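Local atomic coordinates of glucose-6-phosphate isomerase like protein (Thermus thermophilus, PDB entry 1WIW), a protein that probably binds phosphorylated sugars and is thought to act as a glucose-6-phosphate and mannose-6-phosphate isomerase. Residues P152-A157 with A266-L271; P165-P170 with V219-G224. All blocks are in the same frame, centred on the assembly; numbering follows the deposited sequence.

Both contacts are buried and lie in the part of the chain assigned to the C-terminal SIS domain, their centres about 17 Å apart. Interaction 1 packs helix 152-160 against the C-terminal part of helix 251-272, with no hydrogen bond between the two segments: a lysine chain, a tyrosine ring and two alanines do the work. Interaction 2 pairs the parallel strands 164-168 and 216-221 through main-chain hydrogen bonds and adds apolar contacts on both faces. The first is thus side-chain contact between helices, the second main-chain bonding within a sheet. Helix 152-160 is followed by strand 164-168, and helix 251-272 takes part in the one contact and covers a face of the other.

Interaction 1: P152-A157 with A266-L271; sequences PAKFLA and AYYLAL
Lys154 lays its aliphatic chain across one face of the Tyr268 ring in a CH-pi contact, with CG 3.6 Å from the ring centroid and only 6° off the normal. Its chi1 of -72° sets CG anti to the carbonyl carbon; beyond it the chain is extended, and CE comes to the CE2-CZ bond of Tyr268, 3.6 Å from CE2. Ala153 CB meets the ring at its edge, 3.7 Å from Tyr268 CD1, while Tyr267 CD2 lies over the opposite face, toward the rim. At the root of the tyrosine side chain, Ala157 CB touches Tyr268 CB at 3.7 Å. With only CB at Ala153 and Ala157, the helix segments can approach to 8.2 Å between their axes, at an angle of 49°.

The polar ends of the crossed pair are fixed by other parts of the chain. Lys154 NZ is gripped by a salt bridge to Asp5 and hydrogen bonds to the carbonyls of Leu4, Pro144 and Val146, and Tyr268 OH bonds to Leu142 O, so both buried polar atoms are satisfied. Within the C-terminal SIS domain, the contact joins helix 152-160, just ahead of strand 164-168, to the C-terminal part of helix 251-272, with helix 17-23 packed on the neighbouring Tyr267.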
# COMPACT_ATOMS: atom_id res chain seq x y z
N PRO B 152 -15.95 6.33 -20.89
CA PRO B 152 -15.69 5.36 -19.81
C PRO B 152 -15.47 5.98 -18.44
O PRO B 152 -15.87 5.41 -17.43
CB PRO B 152 -14.44 4.62 -20.30
CG PRO B 152 -14.55 4.72 -21.79
CD PRO B 152 -15.00 6.14 -21.99
N ALA B 153 -14.82 7.15 -18.39
CA ALA B 153 -14.55 7.82 -17.13
C ALA B 153 -15.84 8.37 -16.53
O ALA B 153 -16.06 8.26 -15.33
CB ALA B 153 -13.54 8.96 -17.33
N LYS B 154 -16.69 8.97 -17.36
CA LYS B 154 -17.96 9.50 -16.87
C LYS B 154 -18.82 8.34 -16.39
O LYS B 154 -19.43 8.42 -15.32
CB LYS B 154 -18.73 10.25 -17.98
CG LYS B 154 -18.12 11.59 -18.36
CD LYS B 154 -19.03 12.37 -19.31
CE LYS B 154 -18.39 13.69 -19.74
NZ LYS B 154 -19.22 14.41 -20.75
N PHE B 155 -18.86 7.27 -17.17
CA PHE B 155 -19.65 6.10 -16.81
C PHE B 155 -19.18 5.51 -15.48
O PHE B 155 -19.99 5.23 -14.61
CB PHE B 155 -19.56 5.03 -17.90
CG PHE B 155 -20.55 3.90 -17.71
CD1 PHE B 155 -21.86 4.03 -18.16
CD2 PHE B 155 -20.18 2.74 -17.05
CE1 PHE B 155 -22.79 3.01 -17.95
CE2 PHE B 155 -21.10 1.71 -16.82
CZ PHE B 155 -22.41 1.85 -17.28
N LEU B 156 -17.86 5.34 -15.32
CA LEU B 156 -17.31 4.77 -14.09
C LEU B 156 -17.55 5.69 -12.89
O LEU B 156 -17.79 5.22 -11.78
CB LEU B 156 -15.81 4.50 -14.24
CG LEU B 156 -15.11 3.85 -13.03
CD1 LEU B 156 -15.84 2.56 -12.65
CD2 LEU B 156 -13.64 3.56 -13.35
N ALA B 157 -17.48 7.00 -13.11
CA ALA B 157 -17.69 7.96 -12.04
C ALA B 157 -19.07 7.75 -11.43
O ALA B 157 -19.23 7.75 -10.21
CB ALA B 157 -17.54 9.40 -12.58
N ALA B 266 -11.62 10.28 -11.68
CA ALA B 266 -11.60 11.02 -10.43
C ALA B 266 -12.09 12.45 -10.66
O ALA B 266 -12.77 13.02 -9.82
CB ALA B 266 -10.18 11.03 -9.86
N TYR B 267 -11.73 13.01 -11.81
CA TYR B 267 -12.14 14.37 -12.18
C TYR B 267 -13.66 14.47 -12.22
O TYR B 267 -14.26 15.36 -11.61
CB TYR B 267 -11.57 14.74 -13.56
CG TYR B 267 -12.08 16.06 -14.12
CD1 TYR B 267 -11.55 17.28 -13.70
CD2 TYR B 267 -13.13 16.08 -15.04
CE1 TYR B 267 -12.05 18.50 -14.18
CE2 TYR B 267 -13.64 17.29 -15.53
CZ TYR B 267 -13.10 18.49 -15.10
OH TYR B 267 -13.64 19.68 -15.56
N TYR B 268 -14.28 13.54 -12.96
CA TYR B 268 -15.73 13.50 -13.08
C TYR B 268 -16.43 13.19 -11.76
O TYR B 268 -17.51 13.71 -11.49
CB TYR B 268 -16.15 12.49 -14.16
CG TYR B 268 -15.81 12.95 -15.56
CD1 TYR B 268 -15.00 12.18 -16.40
CD2 TYR B 268 -16.28 14.19 -16.04
CE1 TYR B 268 -14.65 12.64 -17.69
CE2 TYR B 268 -15.94 14.65 -17.31
CZ TYR B 268 -15.12 13.87 -18.13
OH TYR B 268 -14.75 14.35 -19.37
N LEU B 269 -15.81 12.35 -10.93
CA LEU B 269 -16.43 12.02 -9.64
C LEU B 269 -16.52 13.28 -8.78
O LEU B 269 -17.53 13.52 -8.12
CB LEU B 269 -15.64 10.93 -8.92
CG LEU B 269 -16.17 10.50 -7.54
CD1 LEU B 269 -17.64 10.07 -7.64
CD2 LEU B 269 -15.33 9.35 -7.01
N ALA B 270 -15.46 14.09 -8.79
CA ALA B 270 -15.46 15.33 -8.02
C ALA B 270 -16.62 16.20 -8.49
O ALA B 270 -17.34 16.79 -7.67
CB ALA B 270 -14.14 16.07 -8.21
N LEU B 271 -16.82 16.28 -9.81
CA LEU B 271 -17.91 17.08 -10.36
C LEU B 271 -19.25 16.54 -9.89
O LEU B 271 -20.17 17.31 -9.61
CB LEU B 271 -17.85 17.10 -11.89
CG LEU B 271 -16.60 17.74 -12.51
CD1 LEU B 271 -16.81 17.98 -14.00
CD2 LEU B 271 -16.30 19.07 -11.82

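Interaction 2: P165-P170 with V219-G224; sequences PLFYSP and VLLGPG
The Phe167 ring leans obliquely on Val219, with CD2 3.6 Å from Val219 CB and CE2 near CG2; the two side chains lie side by side, pointing the same way. Leu221 CD1 comes more distantly to Phe167 CB, at 4.3 Å. The Tyr168 ring, on the other face of the sheet, carries Pro170 CG over one face, toward the rim. With Tyr168 CG anti to its backbone N (chi1 -179°), the ring edge at CD1 meets Leu220 CD2 at 4.0 Å.

Between these faces the strands run parallel. Leu166 O accepts from Val219 N at 2.7 Å, Tyr168 N donates to Val219 O at 3.1 Å, and Tyr168 O accepts from Leu221 N at 2.7 Å, all three nearly straight. Past the last bond, Ser169 CB packs on Leu221 CB at 3.8 Å, and Ser169 OG bonds to the O of Phe172.

Helices 174-185 and 251-272 cover the face of Phe167 and Val219, where Phe183 and Met262 meet the phenylalanine. An alanine in place of Phe167 would probably leave Phe183 without its ring partner and open a gap beside Val219 CB, CG1 and CG2. Helix 225-234 packs on Tyr168 and Leu220, and Phe202 meets the Tyr168 ring edge-to-face.

Strand 216-221 leads through Gly222 to Gly224 at the N-cap of helix 225-234, a strand-turn-helix consistent with the SIS fold; at both glycines a CB would be jammed against the preceding carbonyl O. The main-chain bonds set the pairing of the strands, while the apolar side chains join each face to its helices.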
# COMPACT_ATOMS: atom_id res chain seq x y z
N PRO B 165 -14.70 2.80 -3.43
CA PRO B 165 -13.97 2.01 -4.42
C PRO B 165 -12.78 1.22 -3.88
O PRO B 165 -12.03 1.69 -3.03
CB PRO B 165 -13.57 3.05 -5.47
CG PRO B 165 -13.47 4.31 -4.70
CD PRO B 165 -14.63 4.24 -3.73
N LEU B 166 -12.65 0.00 -4.40
CA LEU B 166 -11.56 -0.89 -4.03
C LEU B 166 -10.79 -1.14 -5.32
O LEU B 166 -11.27 -1.85 -6.21
CB LEU B 166 -12.13 -2.20 -3.48
CG LEU B 166 -11.19 -3.40 -3.30
CD1 LEU B 166 -9.97 -3.00 -2.48
CD2 LEU B 166 -11.96 -4.54 -2.62
N PHE B 167 -9.60 -0.56 -5.43
CA PHE B 167 -8.77 -0.70 -6.62
C PHE B 167 -7.77 -1.84 -6.52
O PHE B 167 -7.03 -1.95 -5.54
CB PHE B 167 -8.00 0.60 -6.89
CG PHE B 167 -8.87 1.81 -7.05
CD1 PHE B 167 -8.90 2.80 -6.08
CD2 PHE B 167 -9.66 1.97 -8.18
CE1 PHE B 167 -9.69 3.94 -6.23
CE2 PHE B 167 -10.46 3.10 -8.34
CZ PHE B 167 -10.48 4.08 -7.37
N TYR B 168 -7.75 -2.69 -7.56
CA TYR B 168 -6.85 -3.83 -7.62
C TYR B 168 -6.18 -3.85 -9.01
O TYR B 168 -6.87 -3.95 -10.03
CB TYR B 168 -7.62 -5.14 -7.40
CG TYR B 168 -6.76 -6.38 -7.43
CD1 TYR B 168 -7.20 -7.53 -8.10
CD2 TYR B 168 -5.51 -6.42 -6.82
CE1 TYR B 168 -6.40 -8.68 -8.17
CE2 TYR B 168 -4.71 -7.56 -6.88
CZ TYR B 168 -5.16 -8.68 -7.56
OH TYR B 168 -4.36 -9.80 -7.64
N SER B 169 -4.85 -3.74 -9.03
CA SER B 169 -4.09 -3.72 -10.28
C SER B 169 -2.98 -4.77 -10.31
O SER B 169 -1.82 -4.47 -10.03
CB SER B 169 -3.48 -2.34 -10.50
OG SER B 169 -2.61 -1.99 -9.43
N PRO B 170 -3.33 -6.01 -10.67
CA PRO B 170 -2.41 -7.15 -10.76
C PRO B 170 -1.19 -6.91 -11.66
O PRO B 170 -0.08 -7.32 -11.32
CB PRO B 170 -3.30 -8.27 -11.31
CG PRO B 170 -4.66 -7.90 -10.85
CD PRO B 170 -4.70 -6.41 -11.06
N VAL B 219 -12.84 -2.31 -8.41
CA VAL B 219 -12.37 -1.79 -9.69
C VAL B 219 -11.12 -2.56 -10.08
O VAL B 219 -10.04 -2.31 -9.54
CB VAL B 219 -12.03 -0.29 -9.61
CG1 VAL B 219 -11.61 0.22 -10.98
CG2 VAL B 219 -13.24 0.49 -9.12
N LEU B 220 -11.26 -3.51 -11.00
CA LEU B 220 -10.13 -4.31 -11.43
C LEU B 220 -9.42 -3.58 -12.57
O LEU B 220 -9.98 -3.39 -13.64
CB LEU B 220 -10.61 -5.70 -11.88
CG LEU B 220 -11.52 -6.40 -10.87
CD1 LEU B 220 -11.89 -7.79 -11.37
CD2 LEU B 220 -10.83 -6.51 -9.51
N LEU B 221 -8.19 -3.17 -12.31
CA LEU B 221 -7.40 -2.43 -13.29
C LEU B 221 -6.49 -3.30 -14.16
O LEU B 221 -5.50 -3.85 -13.67
CB LEU B 221 -6.56 -1.38 -12.56
CG LEU B 221 -7.35 -0.34 -11.77
CD1 LEU B 221 -6.44 0.44 -10.85
CD2 LEU B 221 -8.05 0.58 -12.76
N GLY B 222 -6.82 -3.42 -15.43
CA GLY B 222 -5.98 -4.18 -16.34
C GLY B 222 -6.18 -5.69 -16.44
O GLY B 222 -6.96 -6.27 -15.69
N PRO B 223 -5.46 -6.34 -17.36
CA PRO B 223 -5.51 -7.79 -17.62
C PRO B 223 -4.67 -8.64 -16.68
O PRO B 223 -3.91 -8.12 -15.86
CB PRO B 223 -5.02 -7.88 -19.06
CG PRO B 223 -3.92 -6.87 -19.06
CD PRO B 223 -4.53 -5.69 -18.31
N GLY B 224 -4.81 -9.95 -16.81
CA GLY B 224 -4.05 -10.87 -15.98
C GLY B 224 -4.89 -12.00 -15.42
O GLY B 224 -6.10 -11.86 -15.23